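Local coordinates for 2-methyl-aconitate isomerase (PDB 5K87), which catalyses the cis-trans isomerization of 2-methyl-aconitate in the 2-methylcitrate cycle, by which the bacterium breaks down propionate, at residues S82-H87 and R140-N145; E304-L309 and A352-H357. The protein carries 1 engineered substitution. All blocks are in the same frame, centred on the assembly; numbering follows the deposited sequence.

Contact 1: residues S82-H87 and R140-N145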
ATOM      1  N   SER A  82     -14.832  19.444 -20.370  1.00 17.25           N
ATOM      2  CA  SER A  82     -16.029  19.992 -19.749  1.00 16.78           C
ATOM      3  C   SER A  82     -16.973  20.630 -20.760  1.00 17.03           C
ATOM      4  O   SER A  82     -16.536  21.218 -21.749  1.00 19.82           O
ATOM      5  CB  SER A  82     -15.660  21.029 -18.697  1.00 16.66           C
ATOM      6  OG  SER A  82     -16.814  21.421 -17.976  1.00 15.94           O
ATOM      7  N   SER A  83     -18.266  20.518 -20.488  1.00 17.39           N
ATOM      8  CA  SER A  83     -19.285  21.268 -21.226  1.00 19.16           C
ATOM      9  C   SER A  83     -19.865  22.401 -20.385  1.00 18.73           C
ATOM     10  O   SER A  83     -20.862  23.023 -20.766  1.00 19.50           O
ATOM     11  CB  SER A  83     -20.415  20.344 -21.683  1.00 26.43           C
ATOM     12  OG  SER A  83     -19.966  19.442 -22.678  1.00 30.63           O
ATOM     13  N   LYS A  84     -19.256  22.660 -19.237  1.00 16.23           N
ATOM     14  CA  LYS A  84     -19.710  23.730 -18.361  1.00 16.79           C
ATOM     15  C   LYS A  84     -19.051  25.037 -18.764  1.00 15.34           C
ATOM     16  O   LYS A  84     -17.856  25.074 -19.054  1.00 17.18           O
ATOM     17  CB  LYS A  84     -19.363  23.412 -16.904  1.00 17.94           C
ATOM     18  CG  LYS A  84     -20.059  22.182 -16.335  1.00 21.98           C
ATOM     19  CD  LYS A  84     -21.498  22.484 -15.950  1.00 27.53           C
ATOM     20  CE  LYS A  84     -21.565  23.569 -14.884  1.00 25.69           C
ATOM     21  NZ  LYS A  84     -22.967  23.832 -14.447  1.00 32.88           N
ATOM     22  N   ALA A  85     -19.830  26.112 -18.792  1.00 16.02           N
ATOM     23  CA  ALA A  85     -19.265  27.427 -19.059  1.00 17.24           C
ATOM     24  C   ALA A  85     -18.147  27.743 -18.075  1.00 17.53           C
ATOM     25  O   ALA A  85     -18.281  27.499 -16.876  1.00 17.20           O
ATOM     26  CB  ALA A  85     -20.345  28.497 -18.993  1.00 19.82           C
ATOM     27  N   ASN A  86     -17.043  28.252 -18.608  1.00 17.06           N
ATOM     28  CA  ASN A  86     -15.918  28.726 -17.809  1.00 18.70           C
ATOM     29  C   ASN A  86     -15.220  27.628 -17.009  1.00 17.86           C
ATOM     30  O   ASN A  86     -14.623  27.898 -15.966  1.00 18.37           O
ATOM     31  CB  ASN A  86     -16.352  29.874 -16.893  1.00 25.43           C
ATOM     32  CG  ASN A  86     -17.106  30.956 -17.642  1.00 28.95           C
ATOM     33  OD1 ASN A  86     -16.645  31.450 -18.670  1.00 34.51           O
ATOM     34  ND2 ASN A  86     -18.286  31.304 -17.145  1.00 29.41           N
ATOM     35  N   HIS A  87     -15.311  26.391 -17.496  1.00 15.64           N
ATOM     36  CA  HIS A  87     -14.531  25.292 -16.931  1.00 14.19           C
ATOM     37  C   HIS A  87     -13.780  24.575 -18.025  1.00 16.37           C
ATOM     38  O   HIS A  87     -14.207  24.567 -19.183  1.00 16.90           O
ATOM     39  CB  HIS A  87     -15.416  24.313 -16.163  1.00 14.35           C
ATOM     40  CG  HIS A  87     -16.040  24.907 -14.942  1.00 16.04           C
ATOM     41  ND1 HIS A  87     -17.103  25.782 -15.005  1.00 16.69           N
ATOM     42  CD2 HIS A  87     -15.740  24.775 -13.628  1.00 14.41           C
ATOM     43  CE1 HIS A  87     -17.436  26.158 -13.782  1.00 16.85           C
ATOM     44  NE2 HIS A  87     -16.624  25.561 -12.927  1.00 15.24           N
ATOM     45  N   ARG A 140      -9.440  25.330 -14.585  1.00 14.20           N
ATOM     46  CA  ARG A 140     -10.751  25.492 -13.977  1.00 15.20           C
ATOM     47  C   ARG A 140     -11.458  24.143 -13.989  1.00 13.70           C
ATOM     48  O   ARG A 140     -11.865  23.642 -15.040  1.00 14.33           O
ATOM     49  CB  ARG A 140     -11.555  26.553 -14.736  1.00 15.25           C
ATOM     50  CG  ARG A 140     -10.839  27.915 -14.814  1.00 17.52           C
ATOM     51  CD  ARG A 140     -11.419  28.816 -15.906  1.00 19.39           C
ATOM     52  NE  ARG A 140     -11.285  28.199 -17.221  1.00 20.91           N
ATOM     53  CZ  ARG A 140     -11.874  28.645 -18.326  1.00 19.93           C
ATOM     54  NH1 ARG A 140     -12.652  29.720 -18.283  1.00 25.41           N
ATOM     55  NH2 ARG A 140     -11.697  28.003 -19.472  1.00 24.50           N
ATOM     56  N   ILE A 141     -11.553  23.533 -12.815  1.00 12.87           N
ATOM     57  CA  ILE A 141     -12.054  22.169 -12.701  1.00 12.82           C
ATOM     58  C   ILE A 141     -13.513  22.176 -12.282  1.00 12.76           C
ATOM     59  O   ILE A 141     -13.878  22.830 -11.306  1.00 13.04           O
ATOM     60  CB  ILE A 141     -11.243  21.375 -11.655  1.00 11.96           C
ATOM     61  CG1 ILE A 141      -9.758  21.335 -12.032  1.00 13.62           C
ATOM     62  CG2 ILE A 141     -11.787  19.970 -11.530  1.00 12.99           C
ATOM     63  CD1 ILE A 141      -8.845  20.968 -10.886  1.00 14.41           C
ATOM     64  N   TRP A 142     -14.347  21.454 -13.017  1.00 11.84           N
ATOM     65  CA  TRP A 142     -15.711  21.191 -12.588  1.00 12.19           C
ATOM     66  C   TRP A 142     -15.701  19.878 -11.824  1.00 11.53           C
ATOM     67  O   TRP A 142     -15.468  18.806 -12.394  1.00 11.76           O
ATOM     68  CB  TRP A 142     -16.656  21.112 -13.785  1.00 12.92           C
ATOM     69  CG  TRP A 142     -18.070  20.776 -13.409  1.00 14.24           C
ATOM     70  CD1 TRP A 142     -18.765  19.646 -13.747  1.00 15.82           C
ATOM     71  CD2 TRP A 142     -18.962  21.579 -12.627  1.00 15.25           C
ATOM     72  NE1 TRP A 142     -20.036  19.702 -13.224  1.00 18.47           N
ATOM     73  CE2 TRP A 142     -20.179  20.870 -12.530  1.00 16.38           C
ATOM     74  CE3 TRP A 142     -18.848  22.824 -11.999  1.00 15.84           C
ATOM     75  CZ2 TRP A 142     -21.280  21.377 -11.834  1.00 17.50           C
ATOM     76  CZ3 TRP A 142     -19.946  23.319 -11.297  1.00 18.50           C
ATOM     77  CH2 TRP A 142     -21.142  22.595 -11.229  1.00 17.65           C
ATOM     78  N   GLN A 143     -15.909  19.980 -10.520  1.00 11.86           N
ATOM     79  CA  GLN A 143     -15.978  18.817  -9.652  1.00 12.50           C
ATOM     80  C   GLN A 143     -17.368  18.230  -9.837  1.00 12.55           C
ATOM     81  O   GLN A 143     -18.351  18.774  -9.333  1.00 13.06           O
ATOM     82  CB  GLN A 143     -15.708  19.213  -8.198  1.00 12.47           C
ATOM     83  CG  GLN A 143     -14.930  18.154  -7.424  1.00 12.08           C
ATOM     84  CD  GLN A 143     -15.610  16.804  -7.487  1.00 12.35           C
ATOM     85  OE1 GLN A 143     -16.833  16.711  -7.407  1.00 13.39           O
ATOM     86  NE2 GLN A 143     -14.825  15.749  -7.668  1.00 13.02           N
ATOM     87  N   ALA A 144     -17.448  17.140 -10.589  1.00 12.98           N
ATOM     88  CA  ALA A 144     -18.726  16.605 -11.013  1.00 13.90           C
ATOM     89  C   ALA A 144     -19.415  15.719  -9.983  1.00 13.91           C
ATOM     90  O   ALA A 144     -20.607  15.439 -10.125  1.00 17.14           O
ATOM     91  CB  ALA A 144     -18.571  15.870 -12.344  1.00 14.08           C
ATOM     92  N   ASN A 145     -18.697  15.277  -8.955  1.00 13.57           N
ATOM     93  CA  ASN A 145     -19.352  14.559  -7.859  1.00 14.33           C
ATOM     94  C   ASN A 145     -20.273  15.476  -7.068  1.00 14.56           C
ATOM     95  O   ASN A 145     -21.366  15.069  -6.670  1.00 16.15           O
ATOM     96  CB  ASN A 145     -18.334  13.975  -6.872  1.00 12.71           C
ATOM     97  CG  ASN A 145     -17.363  12.999  -7.514  1.00 13.73           C
ATOM     98  OD1 ASN A 145     -16.308  13.402  -8.020  1.00 13.51           O
ATOM     99  ND2 ASN A 145     -17.690  11.709  -7.472  1.00 13.43           N
TER
HETATM  100  O   HOH W   1     -14.120  31.035 -20.295  1.00 40.80           O

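Contact 2: residues E304-L309 and A352-H357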
ATOM      1  N   GLU A 304       3.084  26.495  19.247  1.00 24.39           N
ATOM      2  CA  GLU A 304       3.201  27.797  18.602  1.00 24.12           C
ATOM      3  C   GLU A 304       3.126  27.718  17.080  1.00 23.85           C
ATOM      4  O   GLU A 304       2.894  28.728  16.412  1.00 30.42           O
ATOM      5  CB  GLU A 304       4.514  28.481  19.008  1.00 29.48           C
ATOM      6  CG  GLU A 304       4.610  28.864  20.482  1.00 38.68           C
ATOM      7  CD  GLU A 304       4.795  27.667  21.405  1.00 46.01           C
ATOM      8  OE1 GLU A 304       5.316  26.624  20.949  1.00 31.97           O
ATOM      9  OE2 GLU A 304       4.414  27.774  22.591  1.00 49.05           O
ATOM     10  N   ASP A 305       3.328  26.521  16.533  1.00 23.27           N
ATOM     11  CA  ASP A 305       3.321  26.337  15.084  1.00 26.37           C
ATOM     12  C   ASP A 305       1.909  26.281  14.505  1.00 22.92           C
ATOM     13  O   ASP A 305       1.733  26.420  13.295  1.00 25.76           O
ATOM     14  CB  ASP A 305       4.049  25.050  14.682  1.00 24.01           C
ATOM     15  CG  ASP A 305       5.536  25.082  14.988  1.00 31.90           C
ATOM     16  OD1 ASP A 305       6.100  26.183  15.168  1.00 30.58           O
ATOM     17  OD2 ASP A 305       6.141  23.987  15.032  1.00 29.44           O
ATOM     18  N   VAL A 306       0.908  26.063  15.355  1.00 18.19           N
ATOM     19  CA  VAL A 306      -0.443  25.808  14.871  1.00 17.14           C
ATOM     20  C   VAL A 306      -1.487  26.639  15.595  1.00 17.93           C
ATOM     21  O   VAL A 306      -1.264  27.114  16.714  1.00 17.89           O
ATOM     22  CB  VAL A 306      -0.821  24.311  15.006  1.00 17.54           C
ATOM     23  CG1 VAL A 306       0.074  23.452  14.124  1.00 18.40           C
ATOM     24  CG2 VAL A 306      -0.755  23.874  16.462  1.00 18.85           C
ATOM     25  N   ASP A 307      -2.630  26.807  14.945  1.00 15.96           N
ATOM     26  CA  ASP A 307      -3.774  27.485  15.534  1.00 16.91           C
ATOM     27  C   ASP A 307      -4.711  26.513  16.246  1.00 16.71           C
ATOM     28  O   ASP A 307      -5.486  26.914  17.114  1.00 16.05           O
ATOM     29  CB  ASP A 307      -4.543  28.251  14.459  1.00 17.40           C
ATOM     30  CG  ASP A 307      -3.715  29.340  13.828  1.00 24.06           C
ATOM     31  OD1 ASP A 307      -3.373  30.307  14.543  1.00 24.86           O
ATOM     32  OD2 ASP A 307      -3.404  29.240  12.625  1.00 20.96           O
ATOM     33  N   LEU A 308      -4.660  25.238  15.863  1.00 15.09           N
ATOM     34  CA  LEU A 308      -5.488  24.200  16.483  1.00 14.28           C
ATOM     35  C   LEU A 308      -4.997  22.834  16.018  1.00 13.06           C
ATOM     36  O   LEU A 308      -4.158  22.739  15.120  1.00 13.76           O
ATOM     37  CB  LEU A 308      -6.978  24.372  16.139  1.00 14.27           C
ATOM     38  CG  LEU A 308      -7.412  23.984  14.722  1.00 14.63           C
ATOM     39  CD1 LEU A 308      -8.915  23.783  14.687  1.00 16.28           C
ATOM     40  CD2 LEU A 308      -7.006  25.024  13.686  1.00 16.15           C
ATOM     41  N   LEU A 309      -5.515  21.786  16.646  1.00 13.14           N
ATOM     42  CA  LEU A 309      -5.264  20.408  16.237  1.00 13.13           C
ATOM     43  C   LEU A 309      -6.536  19.834  15.653  1.00 12.78           C
ATOM     44  O   LEU A 309      -7.627  20.053  16.187  1.00 12.87           O
ATOM     45  CB  LEU A 309      -4.877  19.572  17.447  1.00 14.35           C
ATOM     46  CG  LEU A 309      -3.666  20.089  18.215  1.00 13.38           C
ATOM     47  CD1 LEU A 309      -3.334  19.131  19.339  1.00 16.29           C
ATOM     48  CD2 LEU A 309      -2.469  20.298  17.307  1.00 16.38           C
ATOM     49  N   ALA A 352      -7.390  32.529   7.892  1.00 15.20           N
ATOM     50  CA  ALA A 352      -6.688  31.276   7.650  1.00 16.14           C
ATOM     51  C   ALA A 352      -6.378  30.626   8.976  1.00 16.05           C
ATOM     52  O   ALA A 352      -6.351  31.301  10.014  1.00 17.29           O
ATOM     53  CB  ALA A 352      -5.392  31.518   6.885  1.00 16.15           C
ATOM     54  N   VAL A 353      -6.152  29.318   8.948  1.00 15.53           N
ATOM     55  CA  VAL A 353      -5.601  28.603  10.088  1.00 15.74           C
ATOM     56  C   VAL A 353      -4.581  27.595   9.614  1.00 14.33           C
ATOM     57  O   VAL A 353      -4.696  27.034   8.513  1.00 15.79           O
ATOM     58  CB  VAL A 353      -6.672  27.848  10.925  1.00 16.22           C
ATOM     59  CG1 VAL A 353      -7.506  28.822  11.758  1.00 17.43           C
ATOM     60  CG2 VAL A 353      -7.542  26.941  10.043  1.00 16.86           C
ATOM     61  N   ARG A 354      -3.578  27.367  10.447  1.00 15.05           N
ATOM     62  CA  ARG A 354      -2.687  26.238  10.276  1.00 14.77           C
ATOM     63  C   ARG A 354      -3.065  25.246  11.349  1.00 15.42           C
ATOM     64  O   ARG A 354      -3.040  25.569  12.541  1.00 17.75           O
ATOM     65  CB  ARG A 354      -1.224  26.655  10.436  1.00 16.89           C
ATOM     66  CG  ARG A 354      -0.249  25.526  10.147  1.00 20.32           C
ATOM     67  CD  ARG A 354       1.203  25.990  10.184  1.00 23.46           C
ATOM     68  NE  ARG A 354       1.557  26.785   9.014  1.00 29.58           N
ATOM     69  CZ  ARG A 354       1.868  26.266   7.829  1.00 28.79           C
ATOM     70  NH1 ARG A 354       1.864  24.949   7.656  1.00 28.70           N
ATOM     71  NH2 ARG A 354       2.179  27.065   6.815  1.00 31.05           N
ATOM     72  N   PHE A 355      -3.431  24.038  10.945  1.00 13.61           N
ATOM     73  CA  PHE A 355      -3.801  23.034  11.923  1.00 13.78           C
ATOM     74  C   PHE A 355      -2.795  21.890  11.943  1.00 12.91           C
ATOM     75  O   PHE A 355      -2.127  21.601  10.939  1.00 13.86           O
ATOM     76  CB  PHE A 355      -5.236  22.532  11.707  1.00 13.73           C
ATOM     77  CG  PHE A 355      -5.459  21.850  10.380  1.00 12.74           C
ATOM     78  CD1 PHE A 355      -5.234  20.485  10.234  1.00 14.11           C
ATOM     79  CD2 PHE A 355      -5.897  22.567   9.280  1.00 13.16           C
ATOM     80  CE1 PHE A 355      -5.445  19.854   9.009  1.00 14.68           C
ATOM     81  CE2 PHE A 355      -6.107  21.941   8.056  1.00 14.09           C
ATOM     82  CZ  PHE A 355      -5.879  20.580   7.918  1.00 13.75           C
ATOM     83  N   GLY A 356      -2.689  21.247  13.097  1.00 12.87           N
ATOM     84  CA  GLY A 356      -1.837  20.091  13.247  1.00 13.57           C
ATOM     85  C   GLY A 356      -2.617  18.801  13.100  1.00 12.38           C
ATOM     86  O   GLY A 356      -3.595  18.567  13.809  1.00 13.10           O
ATOM     87  N   HIS A 357      -2.154  17.963  12.176  1.00 12.51           N
ATOM     88  CA  HIS A 357      -2.708  16.638  11.928  1.00 12.21           C
ATOM     89  C   HIS A 357      -1.612  15.594  12.234  1.00 13.50           C
ATOM     90  O   HIS A 357      -0.509  15.960  12.638  1.00 13.00           O
ATOM     91  CB  HIS A 357      -3.242  16.553  10.487  1.00 12.18           C
ATOM     92  CG  HIS A 357      -2.233  16.874   9.433  1.00 11.86           C
ATOM     93  ND1 HIS A 357      -1.208  16.015   9.083  1.00 12.27           N
ATOM     94  CD2 HIS A 357      -2.115  17.955   8.624  1.00 13.93           C
ATOM     95  CE1 HIS A 357      -0.503  16.563   8.109  1.00 13.14           C
ATOM     96  NE2 HIS A 357      -1.029  17.736   7.811  1.00 13.98           N
TER

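Contact 1: residues S82-H87 and R140-N145
Over one face of the Trp142 indole lies the bent chain of Lys84, while the benzo edge of the same ring points into the face of the His87 imidazole. Lys84 CE sits 3.6 Å from the centroid of the Trp142 six-membered ring, a CH-pi contact almost on the ring normal, and NZ adds a cation-pi contact over the same face. Chi2 of Lys84, -79°, turns CD back over the indole. The T-shaped pair brings Trp142 CE3 to 3.6 Å from His87 NE2, with the planes at 79°. At the imidazole edge, His87 ND1 donates to Ala85 O (2.8 Å), NE2 bonds to Thr149, and Ile141 O lies near the ring plane. The Arg140 guanidinium carries the Asn86 backbone on one face; at its edge, a water accepts from Arg140 NH1 (2.8 Å) and donates to Asn86 OD1, while NH2 makes a salt bridge with Asp88. An alanine in place of Trp142 would probably leave the Lys84 ammonium without its aromatic mate and the His87 face without the indole edge. No direct hydrogen bond joins the segments and Trp142 bonds its backbone to Val89 and Tyr91, so side chains and a water hold turn 84-87 to the strand.

Contact 2: residues E304-L309 and A352-H357
Leu308 CD2 packs against Phe355 CB at 3.6 Å and against Val353 CB at 4.0 Å, the tight, apolar side of the contact. The helices 324-334 and 340-344 cover this side, Phe355 touching Ala327 and Ile330, and Leu308 touching Val341 and Ala344. The first torsion of Leu308 (chi1 75°) brings CG beside Phe355 CB. Packing is also close at Gly356: Val306 CG1 lies 3.7 Å from Gly356 N, and a CB on Gly356 would lie only 3.0 Å from Leu309 CD2. Gly356 N donates to Leu308 O (2.9 Å), and Leu309 pairs with Gly356 in a parallel bridge. Strands 308-314 and 352-357 thus run side by side in the second half of a chain whose family belongs to the diaminopimelate epimerase clan. Ahead of the bridge, Asp307 takes both backbone polar atoms of Arg354 along the same strand edge: Asp307 N donates to Arg354 O (2.7 Å), nearly along the C=O axis, and Asp307 OD2 accepts from Arg354 N (2.9 Å) through the anti lone pair. The carboxylate thereby stands in for a strand carbonyl. On the solvent side, by contrast, the long Arg354 chain, its CG anti to the backbone N (chi1 -175°), merely lies against the 305 backbone, Arg354 CD 3.2 Å from Asp305 O. Its NH1 bonds instead to Thr361 on the neighbouring strand 360-371.

In the fold
Contact 1 is a surface contact and contact 2 a largely buried one; their centres lie about 32 Å apart and their nearest atoms about 18 Å, without touching. They follow one another along the chain and share no strand. Contact 1 sets a loop against strand 135-143, whereas contact 2 pairs strand 308-314, and the loop leading into it, with strand 352-357. The chemistry follows the setting: charged and aromatic groups with a water at the surface; backbone hydrogen bonds, one carboxylate-to-backbone bond and aliphatic side chains in the mostly buried contact 2. Contact 2 comes nearer the substrate site: the Phe355 side chain lies about 10 Å from the bound malonate, that of Ile141 about 13 Å.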